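Local coordinates for protein glycerophosphoryl diester phosphodiesterase (Parabacteroides distasonis, PDB 3MZ2) that probably hydrolyses glycerophosphodiesters to an alcohol and glycerol phosphate, at residues V75-H80 with G92-Y97; Y45-M50 with E85-G90; P120-A125 with A148-D153. All coordinates share one frame; numbering follows the deposited sequence. Where two conformers were deposited one is given.

Interactions 1 and 2 lie close together, their centres about 12 Å apart, and both tie down the long excursion between strand 63-70 and helix 122-129. The first is a buried, apolar meeting of valine and phenylalanine. The second, also buried, is ionic, as suits its place beside the arginines of an anion site; Phe-79 of interaction 1 packs on Thr-87 of interaction 2. Interaction 3, partly buried, joins two outer helices of the barrel through leucines. Its segment 120-125 is joined to strand 76-78 of interaction 1 by backbone bonds, Ile-76 with Leu-122 and Leu-78 with Pro-120, while Met-50 of segment 45-50 packs against Pro-120, Glu-124 and Ala-125.

Interaction 1: V75-H80 with G92-Y97; sequences VIVLFH and GKVSDY. With SO4 (sulfate ion), chain N; SO4 (sulfate ion), chain C.
Val-94 pushes its two methyls into segment 75-80 at two different places. CG2 meets the Phe-79 ring at an oblique angle, 3.5 Å from Phe-79 CD2, while CG1 lies 3.8 Å from Val-77 CG2. This division of labour follows from chi1 of 164°, which sets CG1 opposite the backbone N and leaves CG2 beside it, so one branched residue serves both neighbours. Val-77 and Val-94 run alongside one another in opposing senses. Phe-79, with its CG swung away from its own backbone N (chi1 -162°), carries its ring out to the incoming methyl. All three residues are buried, and their branched or aromatic carbon suits a place without polar demands; Leu-102 of helix 99-102 also packs on Val-94.

Strand 76-78 runs antiparallel to strand 63-70 of the TIM barrel, and the chain then runs through loops, 92-97 among them, to helix 99-102. This excursion probably corresponds to the insertion known from other glycerophosphodiester phosphodiesterases. Its turn at 94-96 is a short 3-10 segment, braced by Lys-93 N donating to Asp-96 OD2 at 3.0 Å, from above the carboxylate plane. Gly-92 has a positive phi (95°) with an extended psi, a conformation that by itself calls for glycine, since a CB would press on the preceding carbonyl O.

Beyond this apolar patch the segments part toward solvent, where Asp-96 is exposed and Lys-93 and His-80 partly so; both sulfates are probably from the crystallisation liquor. The long Lys-93 side chain reaches outward, its NZ 2.7 Å from O1 of one sulfate, which Lys-241 and Arg-41 of the second subunit also hold. His-80 NE2 donates to O4 of the other sulfate at 3.2 Å, with O4 near the imidazole plane, and His-37 and Arg-38 share that ion.

Interaction 2: Y45-M50 with E85-G90; sequences YPENSM and ERTSNG
Glu-47 OE2 is gripped by three arginines: Arg-86 across the contact, and Arg-38 and Arg-41 from the loop after strand 33-36. The bond from Arg-86 NH1 to Glu-47 OE2 is short, 2.7 Å, and nearly straight at 167°; the oxygen sits in the guanidinium plane, but the donor comes in from above the carboxylate plane. Arg-86 NH2 donates to Glu-47 OE1 at 2.8 Å, on the syn side of that oxygen, less straight. The salt bridge is thus end-on and two-pronged, one nitrogen to each oxygen, yet the two flat groups are turned 42° against each other instead of lying coplanar.

Arginine suits this place because its fork matches a carboxylate and still leaves NE, which pairs with Asp-81. A bend at chi3 (61°), after a chain extended as far as CD, brings the fork round to Glu-47. Thr-87 helps from the next position: its CG2 lies 3.4 Å above the centre of the guanidinium plane and 3.7 Å from Glu-47 OE1, a methyl lid over the ion pair. Its OG1 meanwhile shares a water with Glu-47 O, at 3.0 Å from each, so backbone and hydroxyl are bridged beside the side-chain bond.

Segment 45-50 carries the Pro-Glu-Asn sequence that in this family follows the His-Arg-Gly motif. Asn-48 ND2, next along, bonds Asp-67 OD2 of strand 63-70. In relatives the glutamate of this motif commonly binds a metal ion; here Arg-38 holds Glu-47 through NH1 and a bound sulfate through NH2, consistent with Glu-47 helping, in this crystal, to position Arg-38 beside the sulfate.

Interaction 3: P120-A125 with A148-D153; sequences PTLEEA and AQLITD
Leu-150, the residue with the most surface buried here, reaches from helix 144-153 toward helix 122-129 and divides its two methyls between two neighbours. Its CD2 meets Leu-122 CD2 at 3.6 Å, and its CD1 lies 4.1 Å from Glu-123 OE1. Leu-150 and Glu-123 were each modelled in two conformers, so these approaches belong to one of them. Both leucines have the same shape: CG is turned away from the backbone N (chi1 174° in Leu-122, -176° in Leu-150), which sends both isobutyl groups toward the facing helix. They meet methyl to methyl and pass alongside one another from opposing directions.

Leu-122 is the buried partner. It opens helix 122-129, and its side chain also touches Ile-76, Leu-78 and Leu-137, so leucine here fits between helix and sheet as well as between helices. Thr-121 stands at the N-cap just before it, and OG1 takes Glu-124 N at 2.9 Å; a threonine hydroxyl thus caps an N-H of the first turn, which has no carbonyl partner within the helix. Glu-123 is at the more open side. A bend at chi2 (63°) brings OE1 loosely past a methyl of Leu-150, obliquely, while its charge can stay near solvent.

The two helices lead into and out of strand 135-137, adjoining helices in the outer layer of the TIM barrel. Ile-151 turns inward to Leu-137, whereas Leu-150 faces the neighbouring helix. In helix 144-153, Ala-148 O accepts from both Thr-152 N and OG1, from opposite faces of its plane. With only methyl packing and a carboxylate brushing past, the two segments meet without directional bonds, which implies that the pair can tolerate small shifts while contributing apolar packing.

Interaction 1: V75-H80 with G92-Y97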
loop_
_atom_site.group_PDB
_atom_site.type_symbol
_atom_site.label_atom_id
_atom_site.label_comp_id
_atom_site.label_asym_id
_atom_site.label_seq_id
_atom_site.Cartn_x
_atom_site.Cartn_y
_atom_site.Cartn_z
ATOM N N VAL A 75 -6.924 -17.489 -2.110
ATOM C CA VAL A 75 -6.945 -17.476 -3.551
ATOM C C VAL A 75 -6.673 -16.030 -3.969
ATOM O O VAL A 75 -7.217 -15.104 -3.377
ATOM C CB VAL A 75 -8.279 -17.980 -4.080
ATOM C CG1 VAL A 75 -8.347 -17.893 -5.625
ATOM C CG2 VAL A 75 -8.495 -19.428 -3.594
ATOM N N ILE A 76 -5.810 -15.853 -4.964
ATOM C CA ILE A 76 -5.580 -14.530 -5.528
ATOM C C ILE A 76 -6.611 -14.217 -6.631
ATOM O O ILE A 76 -6.688 -14.915 -7.667
ATOM C CB ILE A 76 -4.149 -14.365 -6.105
ATOM C CG1 ILE A 76 -3.091 -14.726 -5.077
ATOM C CG2 ILE A 76 -3.935 -12.922 -6.631
ATOM C CD1 ILE A 76 -1.758 -14.938 -5.716
ATOM N N VAL A 77 -7.392 -13.152 -6.386
ATOM C CA VAL A 77 -8.368 -12.642 -7.346
ATOM C C VAL A 77 -7.992 -11.219 -7.777
ATOM O O VAL A 77 -7.120 -10.618 -7.189
ATOM C CB VAL A 77 -9.804 -12.680 -6.755
ATOM C CG1 VAL A 77 -10.237 -14.091 -6.430
ATOM C CG2 VAL A 77 -9.925 -11.803 -5.491
ATOM N N LEU A 78 -8.628 -10.704 -8.839
ATOM C CA LEU A 78 -8.375 -9.348 -9.310
ATOM C C LEU A 78 -9.533 -8.490 -8.832
ATOM O O LEU A 78 -10.659 -8.735 -9.245
ATOM C CB LEU A 78 -8.343 -9.305 -10.832
ATOM C CG LEU A 78 -7.344 -10.264 -11.469
ATOM C CD1 LEU A 78 -7.255 -10.068 -12.971
ATOM C CD2 LEU A 78 -5.985 -10.178 -10.847
ATOM N N PHE A 79 -9.239 -7.495 -8.007
ATOM C CA PHE A 79 -10.241 -6.619 -7.451
ATOM C C PHE A 79 -9.509 -5.466 -6.743
ATOM O O PHE A 79 -8.693 -5.716 -5.848
ATOM C CB PHE A 79 -11.128 -7.377 -6.431
ATOM C CG PHE A 79 -12.411 -6.676 -6.141
ATOM C CD1 PHE A 79 -13.510 -6.862 -6.974
ATOM C CD2 PHE A 79 -12.516 -5.800 -5.074
ATOM C CE1 PHE A 79 -14.677 -6.198 -6.743
ATOM C CE2 PHE A 79 -13.692 -5.125 -4.859
ATOM C CZ PHE A 79 -14.769 -5.342 -5.683
ATOM N N HIS A 80 -9.811 -4.225 -7.106
ATOM C CA HIS A 80 -9.015 -3.104 -6.597
ATOM C C HIS A 80 -9.263 -2.730 -5.128
ATOM O O HIS A 80 -8.332 -2.637 -4.348
ATOM C CB HIS A 80 -9.194 -1.862 -7.473
ATOM C CG HIS A 80 -8.428 -0.676 -6.968
ATOM N ND1 HIS A 80 -8.960 0.194 -6.032
ATOM C CD2 HIS A 80 -7.147 -0.287 -7.159
ATOM C CE1 HIS A 80 -8.050 1.108 -5.732
ATOM N NE2 HIS A 80 -6.953 0.854 -6.417
ATOM N N GLY A 92 -18.908 -5.797 2.140
ATOM C CA GLY A 92 -17.821 -6.320 2.976
ATOM C C GLY A 92 -16.508 -6.323 2.210
ATOM O O GLY A 92 -16.427 -5.727 1.134
ATOM N N LYS A 93 -15.504 -6.998 2.785
ATOM C CA LYS A 93 -14.142 -7.114 2.239
ATOM C C LYS A 93 -14.061 -8.345 1.328
ATOM O O LYS A 93 -14.646 -9.388 1.653
ATOM C CB LYS A 93 -13.139 -7.376 3.397
ATOM C CG LYS A 93 -12.967 -6.261 4.419
ATOM C CD LYS A 93 -11.797 -6.489 5.381
ATOM C CE LYS A 93 -11.921 -7.794 6.164
ATOM N NZ LYS A 93 -10.768 -8.012 7.096
ATOM N N VAL A 94 -13.283 -8.284 0.267
ATOM C CA VAL A 94 -12.962 -9.501 -0.497
ATOM C C VAL A 94 -12.444 -10.602 0.457
ATOM O O VAL A 94 -12.815 -11.775 0.322
ATOM C CB VAL A 94 -11.921 -9.229 -1.623
ATOM C CG1 VAL A 94 -11.294 -10.499 -2.147
ATOM C CG2 VAL A 94 -12.537 -8.452 -2.786
ATOM N N SER A 95 -11.600 -10.250 1.423
ATOM C CA SER A 95 -11.000 -11.285 2.264
ATOM C C SER A 95 -11.985 -11.891 3.275
ATOM O O SER A 95 -11.617 -12.834 3.953
ATOM C CB SER A 95 -9.759 -10.777 2.987
ATOM O OG SER A 95 -10.120 -9.738 3.897
ATOM N N ASP A 96 -13.219 -11.387 3.368
ATOM C CA ASP A 96 -14.265 -12.072 4.185
ATOM C C ASP A 96 -14.903 -13.286 3.493
ATOM O O ASP A 96 -15.669 -14.003 4.138
ATOM C CB ASP A 96 -15.470 -11.177 4.556
ATOM C CG ASP A 96 -15.102 -9.926 5.347
ATOM O OD1 ASP A 96 -14.286 -10.009 6.302
ATOM O OD2 ASP A 96 -15.744 -8.882 5.045
ATOM N N TYR A 97 -14.645 -13.482 2.201
ATOM C CA TYR A 97 -15.349 -14.490 1.413
ATOM C C TYR A 97 -14.366 -15.462 0.782
ATOM O O TYR A 97 -13.289 -15.080 0.369
ATOM C CB TYR A 97 -16.135 -13.808 0.284
ATOM C CG TYR A 97 -17.206 -12.875 0.781
ATOM C CD1 TYR A 97 -18.448 -13.352 1.139
ATOM C CD2 TYR A 97 -16.991 -11.496 0.821
ATOM C CE1 TYR A 97 -19.447 -12.496 1.588
ATOM C CE2 TYR A 97 -17.985 -10.633 1.279
ATOM C CZ TYR A 97 -19.211 -11.144 1.646
ATOM O OH TYR A 97 -20.229 -10.320 2.086
HETATM S S SO4 N . -11.238 -6.677 10.170
HETATM O O1 SO4 N . -11.780 -6.302 8.858
HETATM O O2 SO4 N . -10.448 -7.919 10.085
HETATM O O3 SO4 N . -10.392 -5.565 10.637
HETATM O O4 SO4 N . -12.366 -6.890 11.126
HETATM S S SO4 C . -4.666 2.875 -8.612
HETATM O O1 SO4 C . -5.276 1.658 -9.150
HETATM O O2 SO4 C . -3.495 3.189 -9.434
HETATM O O3 SO4 C . -5.587 4.026 -8.643
HETATM O O4 SO4 C . -4.382 2.629 -7.175
#

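Interaction 2: Y45-M50 with E85-G90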
loop_
_atom_site.group_PDB
_atom_site.type_symbol
_atom_site.label_atom_id
_atom_site.label_comp_id
_atom_site.label_asym_id
_atom_site.label_seq_id
_atom_site.Cartn_x
_atom_site.Cartn_y
_atom_site.Cartn_z
ATOM N N TYR A 45 -18.475 -2.805 -19.010
ATOM C CA TYR A 45 -17.130 -3.385 -18.906
ATOM C C TYR A 45 -16.476 -2.953 -17.594
ATOM O O TYR A 45 -15.813 -1.931 -17.494
ATOM C CB TYR A 45 -16.295 -3.026 -20.154
ATOM C CG TYR A 45 -16.843 -3.721 -21.379
ATOM C CD1 TYR A 45 -16.726 -5.080 -21.493
ATOM C CD2 TYR A 45 -17.544 -3.033 -22.373
ATOM C CE1 TYR A 45 -17.211 -5.758 -22.557
ATOM C CE2 TYR A 45 -18.080 -3.739 -23.461
ATOM C CZ TYR A 45 -17.880 -5.108 -23.534
ATOM O OH TYR A 45 -18.348 -5.912 -24.557
ATOM N N PRO A 46 -16.646 -3.778 -16.554
ATOM C CA PRO A 46 -16.028 -3.477 -15.279
ATOM C C PRO A 46 -14.488 -3.545 -15.237
ATOM O O PRO A 46 -13.852 -4.263 -16.017
ATOM C CB PRO A 46 -16.608 -4.562 -14.365
ATOM C CG PRO A 46 -17.817 -5.101 -15.081
ATOM C CD PRO A 46 -17.470 -4.999 -16.510
ATOM N N GLU A 47 -13.904 -2.795 -14.320
ATOM C CA GLU A 47 -12.491 -2.948 -13.897
ATOM C C GLU A 47 -12.183 -4.376 -13.568
ATOM O O GLU A 47 -13.070 -5.077 -13.062
ATOM C CB GLU A 47 -12.283 -2.234 -12.560
ATOM C CG GLU A 47 -12.230 -0.809 -12.642
ATOM C CD GLU A 47 -12.117 -0.139 -11.284
ATOM O OE1 GLU A 47 -11.730 -0.758 -10.232
ATOM O OE2 GLU A 47 -12.368 1.075 -11.308
ATOM N N ASN A 48 -10.933 -4.778 -13.809
ATOM C CA ASN A 48 -10.428 -6.086 -13.347
ATOM C C ASN A 48 -11.374 -7.233 -13.725
ATOM O O ASN A 48 -11.716 -8.091 -12.903
ATOM C CB ASN A 48 -10.156 -6.047 -11.831
ATOM C CG ASN A 48 -8.873 -5.326 -11.482
ATOM O OD1 ASN A 48 -7.784 -5.734 -11.894
ATOM N ND2 ASN A 48 -8.978 -4.259 -10.676
ATOM N N SER A 49 -11.761 -7.245 -14.991
ATOM C CA SER A 49 -12.614 -8.301 -15.508
ATOM C C SER A 49 -12.043 -8.843 -16.790
ATOM O O SER A 49 -11.447 -8.112 -17.577
ATOM C CB SER A 49 -14.049 -7.811 -15.742
ATOM O OG SER A 49 -14.173 -7.015 -16.925
HETATM N N MSE A 50 -12.203 -10.144 -16.984
HETATM C CA MSE A 50 -11.684 -10.791 -18.201
HETATM C C MSE A 50 -12.351 -10.177 -19.411
HETATM O O MSE A 50 -11.735 -9.989 -20.464
HETATM C CB MSE A 50 -12.022 -12.263 -18.191
HETATM C CG MSE A 50 -11.526 -13.030 -17.024
HETATM SE SE MSE A 50 -9.562 -13.037 -17.055
HETATM C CE MSE A 50 -9.369 -14.001 -18.751
ATOM N N GLU A 85 -18.424 -2.843 -2.587
ATOM C CA GLU A 85 -19.561 -2.043 -3.095
ATOM C C GLU A 85 -19.377 -1.264 -4.393
ATOM O O GLU A 85 -20.306 -1.223 -5.188
ATOM C CB GLU A 85 -20.104 -1.052 -2.047
ATOM C CG GLU A 85 -20.784 -1.707 -0.863
ATOM C CD GLU A 85 -19.823 -2.096 0.255
ATOM O OE1 GLU A 85 -18.594 -1.907 0.095
ATOM O OE2 GLU A 85 -20.301 -2.602 1.300
ATOM N N ARG A 86 -18.218 -0.636 -4.633
ATOM C CA ARG A 86 -18.063 0.186 -5.840
ATOM C C ARG A 86 -18.145 -0.595 -7.163
ATOM O O ARG A 86 -18.828 -0.172 -8.091
ATOM C CB ARG A 86 -16.754 1.020 -5.784
ATOM C CG ARG A 86 -16.626 2.035 -6.950
ATOM C CD ARG A 86 -15.320 2.840 -6.866
ATOM N NE ARG A 86 -14.162 1.958 -6.944
ATOM C CZ ARG A 86 -13.516 1.623 -8.062
ATOM N NH1 ARG A 86 -13.830 2.158 -9.246
ATOM N NH2 ARG A 86 -12.505 0.776 -7.981
ATOM N N THR A 87 -17.443 -1.726 -7.276
ATOM C CA THR A 87 -17.367 -2.403 -8.565
ATOM C C THR A 87 -17.996 -3.797 -8.524
ATOM O O THR A 87 -17.724 -4.623 -9.406
ATOM C CB THR A 87 -15.919 -2.503 -9.061
ATOM O OG1 THR A 87 -15.187 -3.340 -8.178
ATOM C CG2 THR A 87 -15.271 -1.109 -9.112
ATOM N N SER A 88 -18.848 -4.031 -7.523
ATOM C CA SER A 88 -19.685 -5.255 -7.462
ATOM C C SER A 88 -21.017 -5.024 -6.709
ATOM O O SER A 88 -21.211 -4.006 -6.033
ATOM C CB SER A 88 -18.941 -6.419 -6.786
ATOM O OG SER A 88 -18.975 -6.313 -5.366
ATOM N N ASN A 89 -21.891 -6.028 -6.769
ATOM C CA ASN A 89 -23.126 -6.004 -5.981
ATOM C C ASN A 89 -22.979 -6.639 -4.593
ATOM O O ASN A 89 -23.977 -6.956 -3.947
ATOM C CB ASN A 89 -24.262 -6.676 -6.754
ATOM C CG ASN A 89 -24.042 -8.164 -6.965
ATOM O OD1 ASN A 89 -22.949 -8.701 -6.716
ATOM N ND2 ASN A 89 -25.095 -8.853 -7.428
ATOM N N GLY A 90 -21.743 -6.871 -4.156
ATOM C CA GLY A 90 -21.480 -7.426 -2.839
ATOM C C GLY A 90 -21.270 -6.340 -1.797
ATOM O O GLY A 90 -21.231 -5.155 -2.136
HETATM O O HOH W 1 -13.586 -4.974 -10.122
#

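Interaction 3: P120-A125 with A148-D153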
loop_
_atom_site.group_PDB
_atom_site.type_symbol
_atom_site.label_atom_id
_atom_site.label_comp_id
_atom_site.label_asym_id
_atom_site.label_seq_id
_atom_site.Cartn_x
_atom_site.Cartn_y
_atom_site.Cartn_z
ATOM N N PRO A 120 -12.553 -12.388 -11.399
ATOM C CA PRO A 120 -11.677 -13.448 -11.939
ATOM C C PRO A 120 -10.506 -13.749 -11.015
ATOM O O PRO A 120 -10.112 -12.903 -10.217
ATOM C CB PRO A 120 -11.117 -12.826 -13.205
ATOM C CG PRO A 120 -11.010 -11.383 -12.888
ATOM C CD PRO A 120 -12.209 -11.071 -11.987
ATOM N N THR A 121 -9.939 -14.949 -11.133
ATOM C CA THR A 121 -8.676 -15.217 -10.451
ATOM C C THR A 121 -7.511 -14.657 -11.256
ATOM O O THR A 121 -7.592 -14.516 -12.489
ATOM C CB THR A 121 -8.409 -16.716 -10.242
ATOM O OG1 THR A 121 -8.290 -17.344 -11.506
ATOM C CG2 THR A 121 -9.470 -17.382 -9.362
ATOM N N LEU A 122 -6.415 -14.364 -10.583
ATOM C CA LEU A 122 -5.168 -14.043 -11.239
ATOM C C LEU A 122 -4.712 -15.166 -12.152
ATOM O O LEU A 122 -4.258 -14.916 -13.276
ATOM C CB LEU A 122 -4.061 -13.652 -10.223
ATOM C CG LEU A 122 -2.683 -13.452 -10.851
ATOM C CD1 LEU A 122 -2.678 -12.287 -11.879
ATOM C CD2 LEU A 122 -1.599 -13.277 -9.775
ATOM N N GLU A 123 -4.865 -16.412 -11.704
ATOM C CA GLU A 123 -4.503 -17.546 -12.529
ATOM C C GLU A 123 -5.233 -17.563 -13.869
ATOM O O GLU A 123 -4.632 -17.794 -14.922
ATOM C CB GLU A 123 -4.803 -18.840 -11.779
ATOM C CG GLU A 123 -4.337 -20.090 -12.515
ATOM C CD GLU A 123 -2.823 -20.142 -12.695
ATOM O OE1 GLU A 123 -2.094 -19.450 -11.953
ATOM O OE2 GLU A 123 -2.358 -20.899 -13.584
ATOM N N GLU A 124 -6.546 -17.338 -13.843
ATOM C CA GLU A 124 -7.323 -17.292 -15.097
ATOM C C GLU A 124 -6.791 -16.205 -16.022
ATOM O O GLU A 124 -6.699 -16.418 -17.246
ATOM C CB GLU A 124 -8.812 -17.042 -14.842
ATOM C CG GLU A 124 -9.642 -16.771 -16.101
ATOM C CD GLU A 124 -11.075 -16.418 -15.771
ATOM O OE1 GLU A 124 -11.342 -16.070 -14.600
ATOM O OE2 GLU A 124 -11.926 -16.499 -16.677
ATOM N N ALA A 125 -6.418 -15.047 -15.447
ATOM C CA ALA A 125 -5.934 -13.954 -16.246
ATOM C C ALA A 125 -4.574 -14.259 -16.869
ATOM O O ALA A 125 -4.333 -13.958 -18.048
ATOM C CB ALA A 125 -5.866 -12.664 -15.387
ATOM N N ALA A 148 6.485 -13.410 -6.388
ATOM C CA ALA A 148 7.727 -13.901 -7.020
ATOM C C ALA A 148 7.618 -15.384 -7.385
ATOM O O ALA A 148 7.955 -15.794 -8.500
ATOM C CB ALA A 148 8.974 -13.637 -6.151
ATOM N N GLN A 149 7.127 -16.186 -6.451
ATOM C CA GLN A 149 7.084 -17.632 -6.684
ATOM C C GLN A 149 6.033 -18.013 -7.730
ATOM O O GLN A 149 6.265 -18.927 -8.548
ATOM C CB GLN A 149 6.819 -18.358 -5.375
ATOM C CG GLN A 149 8.027 -18.284 -4.433
ATOM C CD GLN A 149 7.690 -18.602 -2.981
ATOM O OE1 GLN A 149 6.523 -18.618 -2.578
ATOM N NE2 GLN A 149 8.738 -18.841 -2.180
ATOM N N LEU A 150 4.876 -17.365 -7.720
ATOM C CA LEU A 150 3.827 -17.696 -8.693
ATOM C C LEU A 150 4.327 -17.460 -10.112
ATOM O O LEU A 150 4.166 -18.297 -10.970
ATOM C CB LEU A 150 2.568 -16.856 -8.475
ATOM C CG LEU A 150 1.380 -17.202 -9.398
ATOM C CD1 LEU A 150 0.943 -18.647 -9.255
ATOM C CD2 LEU A 150 0.208 -16.256 -9.084
ATOM N N ILE A 151 4.925 -16.289 -10.358
ATOM C CA ILE A 151 5.403 -15.970 -11.723
ATOM C C ILE A 151 6.541 -16.945 -12.150
ATOM O O ILE A 151 6.552 -17.480 -13.280
ATOM C CB ILE A 151 5.896 -14.525 -11.829
ATOM C CG1 ILE A 151 4.721 -13.582 -11.578
ATOM C CG2 ILE A 151 6.480 -14.238 -13.210
ATOM C CD1 ILE A 151 5.146 -12.069 -11.386
ATOM N N THR A 152 7.476 -17.214 -11.228
ATOM C CA THR A 152 8.585 -18.085 -11.489
ATOM C C THR A 152 8.121 -19.510 -11.741
ATOM O O THR A 152 8.537 -20.154 -12.713
ATOM C CB THR A 152 9.639 -18.055 -10.386
ATOM O OG1 THR A 152 10.058 -16.701 -10.214
ATOM C CG2 THR A 152 10.890 -18.930 -10.749
ATOM N N ASP A 153 7.256 -20.011 -10.855
ATOM C CA ASP A 153 6.786 -21.418 -10.950
ATOM C C ASP A 153 6.021 -21.658 -12.262
ATOM O O ASP A 153 6.068 -22.748 -12.829
ATOM C CB ASP A 153 5.831 -21.777 -9.808
ATOM C CG ASP A 153 6.518 -21.873 -8.407
ATOM O OD1 ASP A 153 7.755 -21.750 -8.259
ATOM O OD2 ASP A 153 5.756 -22.070 -7.442
#